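Local atomic coordinates of benzoylformate Decarboxylase (Polynucleobacter necessarius, PDB entry 4K9Q), a protein that probably decarboxylates benzoylformate as a thiamine diphosphate- and magnesium-dependent lyase of the TPP enzyme family. Residues A[132-142]-A[156-167]. Residues are numbered along the deposited sequence; the frame is centred on the assembly and turned at random.
Sequences PEDVPGAFMRA and LSLPLDDWEKLI
Leu156 lays its CD1 methyl over one face of the Phe139 ring, a CH-pi contact 3.9 Å from CD1 to the ring centroid and only 10° off the normal. The far end of the same ring meets two more groups: Leu158 CD1 lies 3.7 Å from Phe139 CZ, and Trp163 presents the edge of its indole, with CH2 3.8 Å from Phe139 CE2. With an alanine in place of Phe139, the leucine methyls and the indole edge would probably lose their common partner and a gap would open between helix and strand. Small Ala138 and Ala142 let the helix settle close to Leu156. This is the packing of a beta-alpha-beta crossover: helix 135-147 links the parallel strands 126-127 and 154-159, and its residues 135-142 run nearly antiparallel (167°) to 156-159. Val135 sets CG1 anti to its own nitrogen (chi1 170°), which brings that methyl to 3.9 Å from Trp163 CH2, while CG2 faces Asp162. The Asp162 carboxylate lies against the Pro132 ring, OD1 3.5 Å from Pro132 CG, and its charge is met by Arg101. Beyond the turn 162-165, beta-branched Ile167 slides CG2 past Glu133 CG at 3.8 Å and sets its CD1 methyl against CG of the Pro136 ring. Val4 and Ile7 of helix 4-15 back this end.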
loop_
_atom_site.group_PDB
_atom_site.type_symbol
_atom_site.label_atom_id
_atom_site.label_comp_id
_atom_site.label_asym_id
_atom_site.label_seq_id
_atom_site.Cartn_x
_atom_site.Cartn_y
_atom_site.Cartn_z
ATOM N N PRO A 132 -13.436 -0.353 -20.302
ATOM C CA PRO A 132 -14.890 -0.508 -20.154
ATOM C C PRO A 132 -15.353 -1.951 -20.375
ATOM O O PRO A 132 -16.247 -2.427 -19.675
ATOM C CB PRO A 132 -15.458 0.389 -21.258
ATOM C CG PRO A 132 -14.371 1.364 -21.576
ATOM C CD PRO A 132 -13.067 0.700 -21.264
ATOM N N GLU A 133 -14.740 -2.634 -21.337
ATOM C CA GLU A 133 -15.077 -4.022 -21.642
ATOM C C GLU A 133 -15.002 -4.945 -20.422
ATOM O O GLU A 133 -15.707 -5.958 -20.355
ATOM C CB GLU A 133 -14.168 -4.564 -22.749
ATOM C CG GLU A 133 -14.468 -4.030 -24.149
ATOM C CD GLU A 133 -13.848 -2.665 -24.441
ATOM O OE1 GLU A 133 -13.249 -2.044 -23.535
ATOM O OE2 GLU A 133 -13.963 -2.207 -25.598
ATOM N N ASP A 134 -14.148 -4.598 -19.459
ATOM C CA ASP A 134 -13.928 -5.441 -18.291
ATOM C C ASP A 134 -14.883 -5.179 -17.135
ATOM O O ASP A 134 -14.829 -5.886 -16.121
ATOM C CB ASP A 134 -12.500 -5.271 -17.780
ATOM C CG ASP A 134 -11.461 -5.698 -18.807
ATOM O OD1 ASP A 134 -11.712 -6.672 -19.552
ATOM O OD2 ASP A 134 -10.399 -5.052 -18.869
ATOM N N VAL A 135 -15.757 -4.179 -17.267
ATOM C CA VAL A 135 -16.603 -3.807 -16.131
ATOM C C VAL A 135 -17.545 -4.934 -15.664
ATOM O O VAL A 135 -17.592 -5.239 -14.468
ATOM C CB VAL A 135 -17.345 -2.454 -16.357
ATOM C CG1 VAL A 135 -18.400 -2.219 -15.261
ATOM C CG2 VAL A 135 -16.337 -1.305 -16.429
ATOM N N PRO A 136 -18.297 -5.554 -16.593
ATOM C CA PRO A 136 -19.161 -6.660 -16.161
ATOM C C PRO A 136 -18.363 -7.777 -15.499
ATOM O O PRO A 136 -18.756 -8.248 -14.428
ATOM C CB PRO A 136 -19.806 -7.145 -17.465
ATOM C CG PRO A 136 -19.748 -5.947 -18.380
ATOM C CD PRO A 136 -18.464 -5.247 -18.028
ATOM N N GLY A 137 -17.249 -8.178 -16.108
ATOM C CA GLY A 137 -16.410 -9.202 -15.507
ATOM C C GLY A 137 -15.869 -8.817 -14.141
ATOM O O GLY A 137 -15.688 -9.683 -13.284
ATOM N N ALA A 138 -15.593 -7.527 -13.942
ATOM C CA ALA A 138 -15.116 -7.030 -12.644
ATOM C C ALA A 138 -16.203 -7.147 -11.571
ATOM O O ALA A 138 -15.917 -7.477 -10.404
ATOM C CB ALA A 138 -14.610 -5.596 -12.765
ATOM N N PHE A 139 -17.453 -6.886 -11.957
ATOM C CA PHE A 139 -18.565 -7.134 -11.048
ATOM C C PHE A 139 -18.683 -8.618 -10.676
ATOM O O PHE A 139 -18.939 -8.959 -9.513
ATOM C CB PHE A 139 -19.883 -6.595 -11.614
ATOM C CG PHE A 139 -20.146 -5.150 -11.265
ATOM C CD1 PHE A 139 -20.920 -4.822 -10.163
ATOM C CD2 PHE A 139 -19.606 -4.128 -12.032
ATOM C CE1 PHE A 139 -21.175 -3.485 -9.828
ATOM C CE2 PHE A 139 -19.860 -2.787 -11.711
ATOM C CZ PHE A 139 -20.643 -2.470 -10.605
ATOM N N MET A 140 -18.498 -9.507 -11.654
ATOM C CA MET A 140 -18.527 -10.933 -11.340
ATOM C C MET A 140 -17.389 -11.323 -10.384
ATOM O O MET A 140 -17.605 -12.062 -9.427
ATOM C CB MET A 140 -18.462 -11.789 -12.606
ATOM C CG MET A 140 -18.631 -13.277 -12.321
ATOM S SD MET A 140 -20.240 -13.674 -11.618
ATOM C CE MET A 140 -19.761 -14.475 -10.084
ATOM N N ARG A 141 -16.178 -10.844 -10.656
ATOM C CA ARG A 141 -15.050 -11.135 -9.768
ATOM C C ARG A 141 -15.291 -10.523 -8.391
ATOM O O ARG A 141 -14.928 -11.106 -7.374
ATOM C CB ARG A 141 -13.736 -10.624 -10.368
ATOM C CG ARG A 141 -12.503 -10.890 -9.497
ATOM C CD ARG A 141 -11.204 -10.674 -10.276
ATOM N NE ARG A 141 -10.066 -10.757 -9.368
ATOM C CZ ARG A 141 -8.827 -10.371 -9.653
ATOM N NH1 ARG A 141 -8.517 -9.885 -10.852
ATOM N NH2 ARG A 141 -7.882 -10.492 -8.728
ATOM N N ALA A 142 -15.903 -9.341 -8.359
ATOM C CA ALA A 142 -16.251 -8.701 -7.085
ATOM C C ALA A 142 -17.205 -9.591 -6.273
ATOM O O ALA A 142 -16.966 -9.860 -5.090
ATOM C CB ALA A 142 -16.867 -7.310 -7.324
ATOM N N LEU A 156 -14.883 -1.531 -6.071
ATOM C CA LEU A 156 -14.646 -1.214 -7.484
ATOM C C LEU A 156 -14.724 0.293 -7.714
ATOM O O LEU A 156 -15.684 0.941 -7.281
ATOM C CB LEU A 156 -15.698 -1.884 -8.375
ATOM C CG LEU A 156 -15.749 -3.412 -8.398
ATOM C CD1 LEU A 156 -16.909 -3.871 -9.270
ATOM C CD2 LEU A 156 -14.428 -3.967 -8.906
ATOM N N SER A 157 -13.721 0.830 -8.399
ATOM C CA SER A 157 -13.681 2.215 -8.829
ATOM C C SER A 157 -14.030 2.237 -10.310
ATOM O O SER A 157 -13.347 1.605 -11.120
ATOM C CB SER A 157 -12.271 2.770 -8.605
ATOM O OG SER A 157 -12.145 4.073 -9.135
ATOM N N LEU A 158 -15.079 2.973 -10.667
ATOM C CA LEU A 158 -15.700 2.862 -11.985
ATOM C C LEU A 158 -15.766 4.207 -12.724
ATOM O O LEU A 158 -16.626 5.037 -12.448
ATOM C CB LEU A 158 -17.097 2.240 -11.825
ATOM C CG LEU A 158 -17.042 0.845 -11.162
ATOM C CD1 LEU A 158 -18.358 0.439 -10.583
ATOM C CD2 LEU A 158 -16.529 -0.206 -12.132
ATOM N N PRO A 159 -14.839 4.435 -13.660
ATOM C CA PRO A 159 -14.844 5.693 -14.426
ATOM C C PRO A 159 -16.193 5.968 -15.108
ATOM O O PRO A 159 -16.766 5.073 -15.717
ATOM C CB PRO A 159 -13.740 5.467 -15.463
ATOM C CG PRO A 159 -12.780 4.545 -14.767
ATOM C CD PRO A 159 -13.650 3.610 -13.955
ATOM N N LEU A 160 -16.670 7.206 -15.030
ATOM C CA LEU A 160 -18.058 7.516 -15.383
ATOM C C LEU A 160 -18.373 7.299 -16.856
ATOM O O LEU A 160 -19.527 7.071 -17.225
ATOM C CB LEU A 160 -18.398 8.958 -14.982
ATOM C CG LEU A 160 -17.684 10.054 -15.774
ATOM C CD1 LEU A 160 -18.565 10.493 -16.939
ATOM C CD2 LEU A 160 -17.375 11.233 -14.865
ATOM N N ASP A 161 -17.345 7.385 -17.686
ATOM C CA ASP A 161 -17.523 7.270 -19.131
ATOM C C ASP A 161 -17.658 5.831 -19.626
ATOM O O ASP A 161 -17.991 5.614 -20.793
ATOM C CB ASP A 161 -16.398 8.000 -19.888
ATOM C CG ASP A 161 -14.992 7.507 -19.518
ATOM O OD1 ASP A 161 -14.720 7.207 -18.333
ATOM O OD2 ASP A 161 -14.137 7.447 -20.435
ATOM N N ASP A 162 -17.410 4.849 -18.758
ATOM C CA ASP A 162 -17.446 3.454 -19.194
ATOM C C ASP A 162 -18.866 2.990 -19.532
ATOM O O ASP A 162 -19.059 2.169 -20.437
ATOM C CB ASP A 162 -16.887 2.518 -18.116
ATOM C CG ASP A 162 -15.372 2.617 -17.952
ATOM O OD1 ASP A 162 -14.702 3.359 -18.701
ATOM O OD2 ASP A 162 -14.856 1.921 -17.055
ATOM N N TRP A 163 -19.849 3.507 -18.797
ATOM C CA TRP A 163 -21.190 2.940 -18.787
ATOM C C TRP A 163 -21.910 2.954 -20.126
ATOM O O TRP A 163 -22.670 2.033 -20.423
ATOM C CB TRP A 163 -22.051 3.616 -17.710
ATOM C CG TRP A 163 -21.501 3.372 -16.349
ATOM C CD1 TRP A 163 -20.868 4.274 -15.536
ATOM C CD2 TRP A 163 -21.495 2.124 -15.648
ATOM N NE1 TRP A 163 -20.481 3.659 -14.366
ATOM C CE2 TRP A 163 -20.854 2.341 -14.411
ATOM C CE3 TRP A 163 -21.969 0.841 -15.948
ATOM C CZ2 TRP A 163 -20.679 1.324 -13.475
ATOM C CZ3 TRP A 163 -21.803 -0.161 -15.013
ATOM C CH2 TRP A 163 -21.161 0.085 -13.793
ATOM N N GLU A 164 -21.671 3.993 -20.920
ATOM C CA GLU A 164 -22.352 4.161 -22.205
ATOM C C GLU A 164 -21.628 3.477 -23.361
ATOM O O GLU A 164 -22.101 3.515 -24.500
ATOM C CB GLU A 164 -22.486 5.648 -22.536
ATOM C CG GLU A 164 -21.143 6.336 -22.760
ATOM C CD GLU A 164 -21.280 7.802 -23.138
ATOM O OE1 GLU A 164 -20.236 8.471 -23.279
ATOM O OE2 GLU A 164 -22.420 8.287 -23.295
ATOM N N LYS A 165 -20.470 2.883 -23.091
ATOM C CA LYS A 165 -19.703 2.238 -24.165
ATOM C C LYS A 165 -20.407 0.973 -24.662
ATOM O O LYS A 165 -20.881 0.157 -23.868
ATOM C CB LYS A 165 -18.282 1.893 -23.700
ATOM C CG LYS A 165 -17.427 3.089 -23.249
ATOM C CD LYS A 165 -17.143 4.046 -24.403
ATOM C CE LYS A 165 -16.092 5.081 -24.028
ATOM N NZ LYS A 165 -16.690 6.173 -23.237
ATOM N N LEU A 166 -20.489 0.819 -25.980
ATOM C CA LEU A 166 -20.958 -0.429 -26.574
ATOM C C LEU A 166 -19.828 -1.438 -26.577
ATOM O O LEU A 166 -18.731 -1.146 -27.056
ATOM C CB LEU A 166 -21.414 -0.199 -28.008
ATOM C CG LEU A 166 -22.781 0.452 -28.191
ATOM C CD1 LEU A 166 -23.048 0.641 -29.677
ATOM C CD2 LEU A 166 -23.860 -0.405 -27.550
ATOM N N ILE A 167 -20.094 -2.625 -26.048
ATOM C CA ILE A 167 -19.076 -3.662 -25.940
ATOM C C ILE A 167 -19.652 -5.002 -26.385
ATOM O O ILE A 167 -20.871 -5.188 -26.393
ATOM C CB ILE A 167 -18.539 -3.788 -24.490
ATOM C CG1 ILE A 167 -19.653 -4.217 -23.530
ATOM C CG2 ILE A 167 -17.902 -2.476 -24.028
ATOM C CD1 ILE A 167 -19.139 -4.754 -22.191
#